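Local coordinates for putative exported protein (Burkholderia pseudomallei, PDB 4JGB) that probably binds NAD(P) in a Rossmann-type fold and may act as an oxidoreductase on CH-NH groups, although its substrate is not established, at residues 71-76 with 84-89; 11-16 with 32-37; 118-123 with 131-136; 137-142 with 151-156. All blocks are in the same frame, centred on the assembly; numbering follows the deposited sequence.

Contact 1 (71-76 with 84-89); sequences SAYGPK and VAVAKA. With SO4 (sulfate ion), chain D; SO4 (sulfate ion), chain E.
The Tyr73 ring has Val86 CG1 coming at it obliquely, 4.4 Å from CE2, while at its hydroxyl edge, near the ring plane, lies O2 of a bound sulfate. This is a beta-to-alpha connection of a Rossmann fold: strand 68-71 ends at Ser71, the chain turns over the carboxyl end of the sheet, and helix 83-97 follows, carrying Val86. Phe11 and Leu53 also touch the Tyr73 side chain.

The contact is small, about 82 Å², and Val86 does all the work from the helix side. Its CG1 is the branch lying anti to the backbone N (chi1 172°), and that carries the methyl out to the loop, where it meets two residues at once. One is the tyrosine ring; the other is Ser71, whose OG stands 3.8 Å from Val86 CG1. One methyl thus makes both touches, and no hydrogen bond joins the segments.

The polar chemistry lies on the far side of the loop. Tyr73 OH donates to O2 of the chain E sulfate at 2.7 Å, so the same ring that packs on the helix also reaches an anion. A second sulfate, chain D, is gripped by the backbone N-H groups of Gly74 and Lys76. Both ions probably come from the crystallisation liquor, but their placing is consistent with a cofactor cleft. The bond from Gly74 N to O3 of the chain D sulfate, 2.9 Å, is bent, at 133°. Straighter is the one from Lys76 N to O4 of that ion, 2.8 Å long at 171°.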
loop_
_atom_site.group_PDB
_atom_site.type_symbol
_atom_site.label_atom_id
_atom_site.label_comp_id
_atom_site.label_asym_id
_atom_site.label_seq_id
_atom_site.Cartn_x
_atom_site.Cartn_y
_atom_site.Cartn_z
ATOM N N SER A 71 3.222 -4.232 0.339
ATOM C CA SER A 71 3.536 -4.020 -1.065
ATOM C C SER A 71 3.399 -2.524 -1.398
ATOM O O SER A 71 2.339 -1.925 -1.179
ATOM C CB SER A 71 2.633 -4.906 -1.944
ATOM O OG SER A 71 2.553 -4.423 -3.278
ATOM N N ALA A 72 4.462 -1.946 -1.947
ATOM C CA ALA A 72 4.582 -0.490 -2.106
ATOM C C ALA A 72 4.796 -0.041 -3.537
ATOM O O ALA A 72 5.252 1.078 -3.781
ATOM C CB ALA A 72 5.718 0.035 -1.244
ATOM N N TYR A 73 4.496 -0.915 -4.484
ATOM C CA TYR A 73 4.415 -0.501 -5.880
ATOM C C TYR A 73 3.539 0.726 -6.017
ATOM O O TYR A 73 2.388 0.721 -5.594
ATOM C CB TYR A 73 3.870 -1.633 -6.738
ATOM C CG TYR A 73 4.750 -2.835 -6.680
ATOM C CD1 TYR A 73 6.030 -2.819 -7.253
ATOM C CD2 TYR A 73 4.325 -3.987 -6.037
ATOM C CE1 TYR A 73 6.857 -3.936 -7.189
ATOM C CE2 TYR A 73 5.140 -5.104 -5.969
ATOM C CZ TYR A 73 6.396 -5.074 -6.557
ATOM O OH TYR A 73 7.176 -6.200 -6.487
ATOM N N GLY A 74 4.109 1.784 -6.576
ATOM C CA GLY A 74 3.376 3.034 -6.798
ATOM C C GLY A 74 3.084 3.225 -8.278
ATOM O O GLY A 74 3.148 2.260 -9.043
ATOM N N PRO A 75 2.764 4.476 -8.691
ATOM C CA PRO A 75 2.344 4.780 -10.076
ATOM C C PRO A 75 3.354 4.415 -11.177
ATOM O O PRO A 75 2.938 4.045 -12.283
ATOM C CB PRO A 75 2.081 6.300 -10.047
ATOM C CG PRO A 75 2.764 6.800 -8.813
ATOM C CD PRO A 75 2.682 5.667 -7.825
ATOM N N LYS A 76 4.659 4.507 -10.898
ATOM C CA LYS A 76 5.661 4.145 -11.920
ATOM C C LYS A 76 5.949 2.635 -11.952
ATOM O O LYS A 76 6.322 2.094 -12.989
ATOM C CB LYS A 76 6.957 4.950 -11.755
ATOM N N VAL A 84 -4.171 -6.947 -9.467
ATOM C CA VAL A 84 -4.897 -8.070 -8.800
ATOM C C VAL A 84 -3.990 -9.272 -8.426
ATOM O O VAL A 84 -4.060 -9.785 -7.292
ATOM C CB VAL A 84 -6.119 -8.545 -9.639
ATOM C CG1 VAL A 84 -6.735 -9.830 -9.062
ATOM C CG2 VAL A 84 -7.156 -7.432 -9.679
ATOM N N ALA A 85 -3.159 -9.730 -9.378
ATOM C CA ALA A 85 -2.272 -10.873 -9.129
ATOM C C ALA A 85 -1.324 -10.592 -7.949
ATOM O O ALA A 85 -1.088 -11.471 -7.129
ATOM C CB ALA A 85 -1.479 -11.225 -10.371
ATOM N N VAL A 86 -0.805 -9.363 -7.858
ATOM C CA VAL A 86 0.030 -8.983 -6.720
ATOM C C VAL A 86 -0.722 -9.176 -5.399
ATOM O O VAL A 86 -0.250 -9.890 -4.534
ATOM C CB VAL A 86 0.554 -7.528 -6.799
ATOM C CG1 VAL A 86 1.241 -7.153 -5.489
ATOM C CG2 VAL A 86 1.553 -7.370 -7.943
ATOM N N ALA A 87 -1.879 -8.524 -5.254
ATOM C CA ALA A 87 -2.750 -8.718 -4.086
ATOM C C ALA A 87 -2.996 -10.224 -3.763
ATOM O O ALA A 87 -2.880 -10.660 -2.608
ATOM C CB ALA A 87 -4.081 -7.986 -4.302
ATOM N N LYS A 88 -3.359 -10.994 -4.794
ATOM C CA LYS A 88 -3.624 -12.415 -4.651
ATOM C C LYS A 88 -2.389 -13.168 -4.175
ATOM O O LYS A 88 -2.466 -14.042 -3.289
ATOM C CB LYS A 88 -4.131 -13.023 -5.957
ATOM C CG LYS A 88 -5.538 -12.577 -6.334
ATOM C CD LYS A 88 -6.182 -13.460 -7.417
ATOM C CE LYS A 88 -7.597 -12.952 -7.696
ATOM N NZ LYS A 88 -8.444 -13.784 -8.608
ATOM N N ALA A 89 -1.248 -12.828 -4.762
ATOM C CA ALA A 89 0.006 -13.528 -4.439
ATOM C C ALA A 89 0.457 -13.176 -3.034
ATOM O O ALA A 89 0.980 -14.021 -2.311
ATOM C CB ALA A 89 1.095 -13.214 -5.468
HETATM S S SO4 D . 6.581 4.440 -7.548
HETATM O O1 SO4 D . 6.187 4.693 -6.122
HETATM O O2 SO4 D . 8.010 4.765 -7.836
HETATM O O3 SO4 D . 6.340 3.006 -7.923
HETATM O O4 SO4 D . 5.714 5.261 -8.440
HETATM S S SO4 E . 10.616 -6.872 -8.345
HETATM O O1 SO4 E . 11.460 -8.049 -8.030
HETATM O O2 SO4 E . 9.710 -6.505 -7.235
HETATM O O3 SO4 E . 11.510 -5.728 -8.636
HETATM O O4 SO4 E . 9.786 -7.194 -9.525
#

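Contact 2 (11-16 with 32-37); sequences FGATGM and VTALSR. With EDO (1,2-ethanediol), chain C; SO4 (sulfate ion), chain D; SO4 (sulfate ion), chain E.
Phe11 and Leu35, on neighbouring parallel strands, form the tight part of this contact. Leu35 CB sits over one face of the Phe11 ring, 4.0 Å from its centroid and 17° off the normal, and Leu35 CD1 follows to 3.7 Å from Phe11 CZ. For Phe11, chi1 (-70°) puts the ring beside the backbone N, and chi2 near -90° turns its face to Leu35. A second apolar touch joins the methyls of Ala13 and Ala34, CB to CB 3.6 Å.

Alongside these touches, the polar side of the contact is bridged by water. One water accepts from Gly12 N at 2.8 Å and lies as close to Leu35 O; another accepts from Ala13 N at 2.9 Å and also reaches Leu35 O. A 1,2-ethanediol molecule occupies this looser side, receiving a bond from Thr14 N.

The sequence GATGMIG, turning from strand 7-11 into helix 16-27, fits the glycine-rich GxxGxxG loop of Rossmann dinucleotide-binding proteins. Met16 N donates to O2 of the chain D sulfate at 2.8 Å, and Arg37 N to the chain E sulfate, an unusually short bond. Backbone N-H groups directed at anions on both segments are consistent with a phosphate site, probably for NAD(P).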
loop_
_atom_site.group_PDB
_atom_site.type_symbol
_atom_site.label_atom_id
_atom_site.label_comp_id
_atom_site.label_asym_id
_atom_site.label_seq_id
_atom_site.Cartn_x
_atom_site.Cartn_y
_atom_site.Cartn_z
ATOM N N PHE A 11 7.803 -5.250 -0.569
ATOM C CA PHE A 11 7.997 -5.260 -2.027
ATOM C C PHE A 11 7.894 -3.825 -2.578
ATOM O O PHE A 11 7.171 -3.009 -2.027
ATOM C CB PHE A 11 6.958 -6.172 -2.724
ATOM C CG PHE A 11 7.175 -7.643 -2.473
ATOM C CD1 PHE A 11 7.982 -8.410 -3.329
ATOM C CD2 PHE A 11 6.604 -8.261 -1.361
ATOM C CE1 PHE A 11 8.211 -9.769 -3.072
ATOM C CE2 PHE A 11 6.807 -9.623 -1.104
ATOM C CZ PHE A 11 7.618 -10.379 -1.960
ATOM N N GLY A 12 8.632 -3.526 -3.643
ATOM C CA GLY A 12 8.579 -2.205 -4.259
ATOM C C GLY A 12 9.378 -1.142 -3.529
ATOM O O GLY A 12 9.139 0.055 -3.732
ATOM N N ALA A 13 10.319 -1.560 -2.680
ATOM C CA ALA A 13 11.088 -0.629 -1.828
ATOM C C ALA A 13 11.974 0.446 -2.522
ATOM O O ALA A 13 12.394 1.417 -1.842
ATOM C CB ALA A 13 11.887 -1.380 -0.749
ATOM N N THR A 14 12.251 0.321 -3.826
ATOM C CA THR A 14 13.106 1.310 -4.488
ATOM C C THR A 14 12.267 2.388 -5.140
ATOM O O THR A 14 12.818 3.334 -5.712
ATOM C CB THR A 14 14.005 0.739 -5.608
ATOM O OG1 THR A 14 13.190 0.213 -6.661
ATOM C CG2 THR A 14 14.895 -0.336 -5.111
ATOM N N GLY A 15 10.941 2.246 -5.077
ATOM C CA GLY A 15 10.054 3.225 -5.687
ATOM C C GLY A 15 10.055 4.541 -4.919
ATOM O O GLY A 15 10.656 4.669 -3.851
ATOM N N MET A 16 9.390 5.519 -5.498
ATOM C CA MET A 16 9.212 6.830 -4.931
ATOM C C MET A 16 8.416 6.693 -3.610
ATOM O O MET A 16 8.791 7.274 -2.558
ATOM C CB MET A 16 8.481 7.675 -6.000
ATOM C CG MET A 16 8.397 9.145 -5.715
ATOM S SD MET A 16 7.066 9.376 -4.527
ATOM C CE MET A 16 5.642 9.491 -5.598
ATOM N N VAL A 32 13.532 -3.644 8.670
ATOM C CA VAL A 32 12.983 -3.665 7.311
ATOM C C VAL A 32 13.819 -4.536 6.373
ATOM O O VAL A 32 15.046 -4.426 6.319
ATOM C CB VAL A 32 12.902 -2.245 6.700
ATOM C CG1 VAL A 32 12.167 -2.258 5.357
ATOM C CG2 VAL A 32 12.278 -1.268 7.687
ATOM N N THR A 33 13.125 -5.403 5.644
ATOM C CA THR A 33 13.723 -6.224 4.595
ATOM C C THR A 33 13.072 -5.886 3.253
ATOM O O THR A 33 11.901 -6.136 3.071
ATOM C CB THR A 33 13.544 -7.722 4.947
ATOM O OG1 THR A 33 14.006 -7.925 6.295
ATOM C CG2 THR A 33 14.313 -8.636 3.950
ATOM N N ALA A 34 13.836 -5.309 2.323
ATOM C CA ALA A 34 13.380 -5.100 0.951
ATOM C C ALA A 34 13.444 -6.407 0.167
ATOM O O ALA A 34 14.525 -7.008 0.000
ATOM C CB ALA A 34 14.205 -4.005 0.258
ATOM N N LEU A 35 12.289 -6.867 -0.301
ATOM C CA LEU A 35 12.248 -8.097 -1.052
ATOM C C LEU A 35 12.129 -7.768 -2.537
ATOM O O LEU A 35 11.296 -6.926 -2.909
ATOM C CB LEU A 35 11.083 -8.990 -0.580
ATOM C CG LEU A 35 11.109 -9.586 0.825
ATOM C CD1 LEU A 35 9.887 -10.486 1.004
ATOM C CD2 LEU A 35 12.385 -10.397 1.044
ATOM N N SER A 36 12.954 -8.424 -3.370
ATOM C CA SER A 36 12.864 -8.309 -4.850
ATOM C C SER A 36 13.468 -9.494 -5.625
ATOM O O SER A 36 14.176 -10.325 -5.050
ATOM C CB SER A 36 13.495 -6.998 -5.347
ATOM O OG SER A 36 14.869 -6.934 -5.018
ATOM N N ARG A 37 13.186 -9.561 -6.930
ATOM C CA ARG A 37 13.779 -10.596 -7.812
ATOM C C ARG A 37 15.303 -10.477 -7.934
ATOM O O ARG A 37 15.997 -11.490 -7.891
ATOM C CB ARG A 37 13.120 -10.597 -9.194
HETATM C C1 EDO C . 12.017 -2.294 -7.206
HETATM O O1 EDO C . 11.461 -1.642 -6.043
HETATM C C2 EDO C . 12.961 -3.388 -6.735
HETATM O O2 EDO C . 12.785 -3.441 -5.318
HETATM S S SO4 D . 6.581 4.440 -7.548
HETATM O O1 SO4 D . 6.187 4.693 -6.122
HETATM O O2 SO4 D . 8.010 4.765 -7.836
HETATM O O3 SO4 D . 6.340 3.006 -7.923
HETATM O O4 SO4 D . 5.714 5.261 -8.440
HETATM S S SO4 E . 10.616 -6.872 -8.345
HETATM O O1 SO4 E . 11.460 -8.049 -8.030
HETATM O O2 SO4 E . 9.710 -6.505 -7.235
HETATM O O3 SO4 E . 11.510 -5.728 -8.636
HETATM O O4 SO4 E . 9.786 -7.194 -9.525
HETATM O O HOH W 1 10.194 -5.409 -5.016
HETATM O O HOH W 2 11.581 -4.099 -2.241
#

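Contact 3 (118-123 with 131-136); sequences QLVDTE and AVALAH
With chi1 at 60°, Val120 keeps CG1 between its backbone N and carbonyl carbon and swings CG2 anti to the N, straight against the methyl of Ala133. The setting is the flank of the Rossmann fold: 131-136 belongs to helix 130-143, one of the helices covering the central sheet, and 118-123 is the loop that leads toward it, wound into a single 3-10 turn at 119-121.

Two carbons of the valine share the small alanine. Val120 CG2 lies 3.7 Å from Ala133 CB, and Val120 CB is hardly farther from the same methyl, so the alanine seats itself against the shoulder of the branch as well as its end. That short side chain lets the turn come close to the helix, the CA atoms of Val120 and Ala133 being 6.4 Å apart. Leu134 adds a looser touch from the exposed side: its CD2 comes to 4.4 Å from Val120 CG2.

No hydrogen bond spans the two segments, but the helix holds the turn from one residue farther on, where Arg137 bonds Asp121 and Gln118 beside the buried valine. Phe125 and Lys130 also touch Val120.

The turn is closed internally as well. Leu119 O accepts twice from Thr122, once from its backbone N at 2.9 Å and once from its hydroxyl. The Thr122 OG1 bond to Leu119 O is 2.7 Å long and arrives in the carbonyl plane, on a lone pair, with a C=O...donor angle of 139°.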
loop_
_atom_site.group_PDB
_atom_site.type_symbol
_atom_site.label_atom_id
_atom_site.label_comp_id
_atom_site.label_asym_id
_atom_site.label_seq_id
_atom_site.Cartn_x
_atom_site.Cartn_y
_atom_site.Cartn_z
ATOM N N GLN A 118 -17.251 5.783 -6.510
ATOM C CA GLN A 118 -15.815 5.963 -6.480
ATOM C C GLN A 118 -15.314 7.110 -7.393
ATOM O O GLN A 118 -15.943 7.445 -8.397
ATOM C CB GLN A 118 -15.130 4.672 -6.870
ATOM C CG GLN A 118 -15.252 3.569 -5.802
ATOM C CD GLN A 118 -14.497 2.296 -6.172
ATOM O OE1 GLN A 118 -13.993 2.157 -7.302
ATOM N NE2 GLN A 118 -14.392 1.359 -5.205
ATOM N N LEU A 119 -14.162 7.677 -7.025
ATOM C CA LEU A 119 -13.554 8.756 -7.776
ATOM C C LEU A 119 -13.393 8.458 -9.290
ATOM O O LEU A 119 -13.647 9.325 -10.134
ATOM C CB LEU A 119 -12.194 9.132 -7.160
ATOM C CG LEU A 119 -11.474 10.352 -7.764
ATOM C CD1 LEU A 119 -12.281 11.633 -7.690
ATOM C CD2 LEU A 119 -10.107 10.509 -7.096
ATOM N N VAL A 120 -12.966 7.237 -9.620
ATOM C CA VAL A 120 -12.708 6.880 -11.033
ATOM C C VAL A 120 -13.957 7.123 -11.884
ATOM O O VAL A 120 -13.855 7.446 -13.074
ATOM C CB VAL A 120 -12.258 5.412 -11.184
ATOM C CG1 VAL A 120 -13.333 4.455 -10.655
ATOM C CG2 VAL A 120 -11.917 5.090 -12.652
ATOM N N ASP A 121 -15.138 7.017 -11.262
ATOM C CA ASP A 121 -16.374 7.165 -12.037
ATOM C C ASP A 121 -16.916 8.591 -12.079
ATOM O O ASP A 121 -17.994 8.793 -12.637
ATOM C CB ASP A 121 -17.455 6.188 -11.568
ATOM C CG ASP A 121 -17.076 4.761 -11.843
ATOM O OD1 ASP A 121 -16.490 4.523 -12.935
ATOM O OD2 ASP A 121 -17.297 3.895 -10.963
ATOM N N THR A 122 -16.182 9.549 -11.494
ATOM C CA THR A 122 -16.638 10.956 -11.417
ATOM C C THR A 122 -16.402 11.712 -12.726
ATOM O O THR A 122 -15.598 11.294 -13.559
ATOM C CB THR A 122 -16.053 11.757 -10.205
ATOM O OG1 THR A 122 -14.608 11.794 -10.231
ATOM C CG2 THR A 122 -16.555 11.176 -8.903
ATOM N N GLU A 123 -17.126 12.805 -12.915
ATOM C CA GLU A 123 -16.919 13.637 -14.083
ATOM C C GLU A 123 -15.575 14.363 -14.012
ATOM O O GLU A 123 -15.220 14.950 -13.014
ATOM C CB GLU A 123 -18.106 14.595 -14.318
ATOM C CG GLU A 123 -19.338 13.899 -14.883
ATOM C CD GLU A 123 -19.096 13.321 -16.266
ATOM O OE1 GLU A 123 -19.210 14.078 -17.240
ATOM O OE2 GLU A 123 -18.809 12.105 -16.396
ATOM N N ALA A 131 -7.514 2.816 -16.213
ATOM C CA ALA A 131 -7.216 1.382 -16.283
ATOM C C ALA A 131 -6.618 0.910 -14.952
ATOM O O ALA A 131 -7.074 -0.089 -14.389
ATOM C CB ALA A 131 -6.262 1.095 -17.439
ATOM N N VAL A 132 -5.618 1.620 -14.436
ATOM C CA VAL A 132 -5.079 1.269 -13.109
ATOM C C VAL A 132 -6.099 1.474 -11.986
ATOM O O VAL A 132 -6.110 0.711 -11.043
ATOM C CB VAL A 132 -3.738 1.958 -12.725
ATOM C CG1 VAL A 132 -2.666 1.732 -13.787
ATOM C CG2 VAL A 132 -3.924 3.442 -12.407
ATOM N N ALA A 133 -6.966 2.477 -12.088
ATOM C CA ALA A 133 -7.944 2.672 -11.014
ATOM C C ALA A 133 -8.905 1.482 -10.927
ATOM O O ALA A 133 -9.231 1.031 -9.831
ATOM C CB ALA A 133 -8.712 3.989 -11.198
ATOM N N LEU A 134 -9.326 0.990 -12.103
ATOM C CA LEU A 134 -10.175 -0.194 -12.221
ATOM C C LEU A 134 -9.486 -1.441 -11.664
ATOM O O LEU A 134 -10.119 -2.221 -10.985
ATOM C CB LEU A 134 -10.575 -0.481 -13.696
ATOM C CG LEU A 134 -11.384 0.587 -14.428
ATOM C CD1 LEU A 134 -11.675 0.206 -15.884
ATOM C CD2 LEU A 134 -12.652 0.886 -13.661
ATOM N N ALA A 135 -8.227 -1.653 -12.031
ATOM C CA ALA A 135 -7.422 -2.750 -11.462
ATOM C C ALA A 135 -7.348 -2.647 -9.921
ATOM O O ALA A 135 -7.512 -3.662 -9.224
ATOM C CB ALA A 135 -6.027 -2.743 -12.061
ATOM N N HIS A 136 -7.142 -1.435 -9.375
ATOM C CA HIS A 136 -7.178 -1.311 -7.907
ATOM C C HIS A 136 -8.541 -1.695 -7.344
ATOM O O HIS A 136 -8.608 -2.379 -6.312
ATOM C CB HIS A 136 -6.782 0.090 -7.416
ATOM C CG HIS A 136 -5.333 0.366 -7.573
ATOM N ND1 HIS A 136 -4.369 -0.358 -6.898
ATOM C CD2 HIS A 136 -4.673 1.240 -8.356
ATOM C CE1 HIS A 136 -3.174 0.084 -7.243
ATOM N NE2 HIS A 136 -3.333 1.059 -8.123
#

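Contact 4 (137-142 with 151-156); sequences RDAYGY and WTFFSP
Tyr140 on the helix lies against two aromatic rings of the strand, and each meets it differently. Its CB stands over the centre of the Phe153 ring, 3.8 Å from the centroid and only 10° off the normal, a CH-pi contact made by the root of the tyrosine and not by its ring. The two rings themselves are tilted, planes at 51° and centroids 5.3 Å apart, so they form an oblique pair. The closest atoms here are Tyr140 CD1 and Phe153 CD2, at 3.6 Å.

Toward Trp151 the orientation changes. The tyrosine and tryptophan side chains cross at about a right angle, and Tyr140 CE1 comes near the plane of the indole at its benzo edge, 3.8 Å from CH2 of Trp151. The other end of the indole is fixed elsewhere, NE1 being bonded to Val146 O. Tyr140 can span both partners because its CG is anti to the backbone N (chi1 177°), which carries the ring past Phe153 to the benzo edge of Trp151. Ala139 CB touches Phe153 too, obliquely, 4.3 Å from CE1.

Trp151 and Phe153 thus face helix 130-143, while Phe154 packs on helix 188-201. The axes of 137-142 and 151-155 run nearly antiparallel and come within 9.8 Å. Since strand 150-155 pairs in parallel with 101-105, and the helix lies between them in sequence, this is the beta-alpha-beta crossover packing of a Rossmann fold.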
loop_
_atom_site.group_PDB
_atom_site.type_symbol
_atom_site.label_atom_id
_atom_site.label_comp_id
_atom_site.label_asym_id
_atom_site.label_seq_id
_atom_site.Cartn_x
_atom_site.Cartn_y
_atom_site.Cartn_z
ATOM N N ARG A 137 -9.609 -1.268 -8.028
ATOM C CA ARG A 137 -10.961 -1.613 -7.611
ATOM C C ARG A 137 -11.151 -3.108 -7.458
ATOM O O ARG A 137 -11.726 -3.542 -6.469
ATOM C CB ARG A 137 -12.013 -1.084 -8.577
ATOM C CG ARG A 137 -13.389 -1.729 -8.371
ATOM C CD ARG A 137 -14.380 -1.286 -9.445
ATOM N NE ARG A 137 -14.734 0.128 -9.284
ATOM C CZ ARG A 137 -15.381 0.850 -10.196
ATOM N NH1 ARG A 137 -15.747 0.300 -11.350
ATOM N NH2 ARG A 137 -15.639 2.133 -9.962
ATOM N N ASP A 138 -10.668 -3.876 -8.440
ATOM C CA ASP A 138 -10.737 -5.346 -8.392
ATOM C C ASP A 138 -9.833 -5.973 -7.324
ATOM O O ASP A 138 -10.213 -6.940 -6.688
ATOM C CB ASP A 138 -10.388 -5.933 -9.755
ATOM C CG ASP A 138 -11.388 -5.545 -10.843
ATOM O OD1 ASP A 138 -12.501 -5.023 -10.516
ATOM O OD2 ASP A 138 -11.033 -5.758 -12.028
ATOM N N ALA A 139 -8.628 -5.435 -7.155
ATOM C CA ALA A 139 -7.738 -5.825 -6.058
ATOM C C ALA A 139 -8.465 -5.659 -4.718
ATOM O O ALA A 139 -8.527 -6.592 -3.916
ATOM C CB ALA A 139 -6.455 -5.008 -6.083
ATOM N N TYR A 140 -9.042 -4.484 -4.495
ATOM C CA TYR A 140 -9.849 -4.248 -3.291
ATOM C C TYR A 140 -11.065 -5.191 -3.225
ATOM O O TYR A 140 -11.349 -5.749 -2.182
ATOM C CB TYR A 140 -10.300 -2.790 -3.188
ATOM C CG TYR A 140 -11.180 -2.568 -1.979
ATOM C CD1 TYR A 140 -10.621 -2.498 -0.704
ATOM C CD2 TYR A 140 -12.580 -2.459 -2.100
ATOM C CE1 TYR A 140 -11.409 -2.315 0.422
ATOM C CE2 TYR A 140 -13.380 -2.273 -0.966
ATOM C CZ TYR A 140 -12.781 -2.199 0.288
ATOM O OH TYR A 140 -13.520 -2.008 1.428
ATOM N N GLY A 141 -11.777 -5.362 -4.342
ATOM C CA GLY A 141 -12.828 -6.390 -4.436
ATOM C C GLY A 141 -12.368 -7.781 -4.008
ATOM O O GLY A 141 -13.067 -8.483 -3.279
ATOM N N TYR A 142 -11.184 -8.194 -4.452
ATOM C CA TYR A 142 -10.676 -9.496 -4.037
ATOM C C TYR A 142 -10.389 -9.576 -2.521
ATOM O O TYR A 142 -10.816 -10.517 -1.833
ATOM C CB TYR A 142 -9.448 -9.912 -4.859
ATOM C CG TYR A 142 -8.752 -11.074 -4.231
ATOM C CD1 TYR A 142 -9.265 -12.360 -4.354
ATOM C CD2 TYR A 142 -7.587 -10.886 -3.465
ATOM C CE1 TYR A 142 -8.633 -13.440 -3.747
ATOM C CE2 TYR A 142 -6.953 -11.962 -2.856
ATOM C CZ TYR A 142 -7.482 -13.229 -3.013
ATOM O OH TYR A 142 -6.868 -14.303 -2.430
ATOM N N TRP A 151 -5.579 -7.371 6.706
ATOM C CA TRP A 151 -5.124 -6.617 5.582
ATOM C C TRP A 151 -5.651 -5.198 5.652
ATOM O O TRP A 151 -6.667 -4.924 6.308
ATOM C CB TRP A 151 -5.481 -7.339 4.258
ATOM C CG TRP A 151 -6.967 -7.532 4.040
ATOM C CD1 TRP A 151 -7.710 -8.680 4.271
ATOM C CD2 TRP A 151 -7.889 -6.557 3.536
ATOM N NE1 TRP A 151 -9.025 -8.472 3.927
ATOM C CE2 TRP A 151 -9.168 -7.179 3.480
ATOM C CE3 TRP A 151 -7.761 -5.223 3.128
ATOM C CZ2 TRP A 151 -10.326 -6.494 3.045
ATOM C CZ3 TRP A 151 -8.923 -4.536 2.675
ATOM C CH2 TRP A 151 -10.182 -5.174 2.662
ATOM N N THR A 152 -4.930 -4.297 4.988
ATOM C CA THR A 152 -5.332 -2.904 4.829
ATOM C C THR A 152 -5.016 -2.485 3.395
ATOM O O THR A 152 -3.914 -2.732 2.893
ATOM C CB THR A 152 -4.579 -1.981 5.821
ATOM O OG1 THR A 152 -5.112 -2.186 7.128
ATOM C CG2 THR A 152 -4.795 -0.484 5.466
ATOM N N PHE A 153 -5.983 -1.869 2.726
ATOM C CA PHE A 153 -5.785 -1.437 1.356
ATOM C C PHE A 153 -5.639 0.073 1.463
ATOM O O PHE A 153 -6.635 0.775 1.652
ATOM C CB PHE A 153 -7.007 -1.857 0.559
ATOM C CG PHE A 153 -7.004 -1.438 -0.889
ATOM C CD1 PHE A 153 -6.322 -2.187 -1.853
ATOM C CD2 PHE A 153 -7.755 -0.333 -1.304
ATOM C CE1 PHE A 153 -6.372 -1.806 -3.195
ATOM C CE2 PHE A 153 -7.787 0.054 -2.644
ATOM C CZ PHE A 153 -7.099 -0.687 -3.590
ATOM N N PHE A 154 -4.400 0.558 1.419
ATOM C CA PHE A 154 -4.082 1.927 1.816
ATOM C C PHE A 154 -3.867 2.818 0.593
ATOM O O PHE A 154 -2.748 2.911 0.130
ATOM C CB PHE A 154 -2.817 1.982 2.730
ATOM C CG PHE A 154 -2.804 3.177 3.685
ATOM C CD1 PHE A 154 -2.889 4.489 3.198
ATOM C CD2 PHE A 154 -2.739 2.987 5.061
ATOM C CE1 PHE A 154 -2.940 5.567 4.053
ATOM C CE2 PHE A 154 -2.759 4.067 5.931
ATOM C CZ PHE A 154 -2.855 5.364 5.431
ATOM N N SER A 155 -4.922 3.469 0.077
ATOM C CA SER A 155 -4.805 4.309 -1.137
ATOM C C SER A 155 -4.177 5.663 -0.879
ATOM O O SER A 155 -4.522 6.314 0.109
ATOM C CB SER A 155 -6.174 4.551 -1.812
ATOM O OG SER A 155 -6.775 3.304 -2.145
ATOM N N PRO A 156 -3.261 6.083 -1.763
ATOM C CA PRO A 156 -2.722 7.433 -1.732
ATOM C C PRO A 156 -3.823 8.385 -2.119
ATOM O O PRO A 156 -4.842 7.967 -2.700
ATOM C CB PRO A 156 -1.681 7.457 -2.902
ATOM C CG PRO A 156 -1.497 6.042 -3.327
ATOM C CD PRO A 156 -2.740 5.289 -2.892
#

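Contacts 1 and 2 are joined at the cleft: Ala72 N probably bonds Phe11 O at 2.9 Å, and both contacts touch the same two sulfates, which mark the likely dinucleotide site. Contacts 3 and 4 share helix 130-143, joined to the 118-123 turn by a salt bridge, Asp121 OD2 to Arg137 NH2 at 2.6 Å, and a probable hydrogen bond, Gln118 OE1 to Arg137 NE at 2.9 Å. Contact 1 touches this group through helix packing, Val84 CG2 lying 3.5 Å from Ala139 N. Contact 3 touches neither sulfate and is structural packing on the flank, its centre about 26 Å from that of contact 2. Contacts 2 and 4 reach the same sheet without touching.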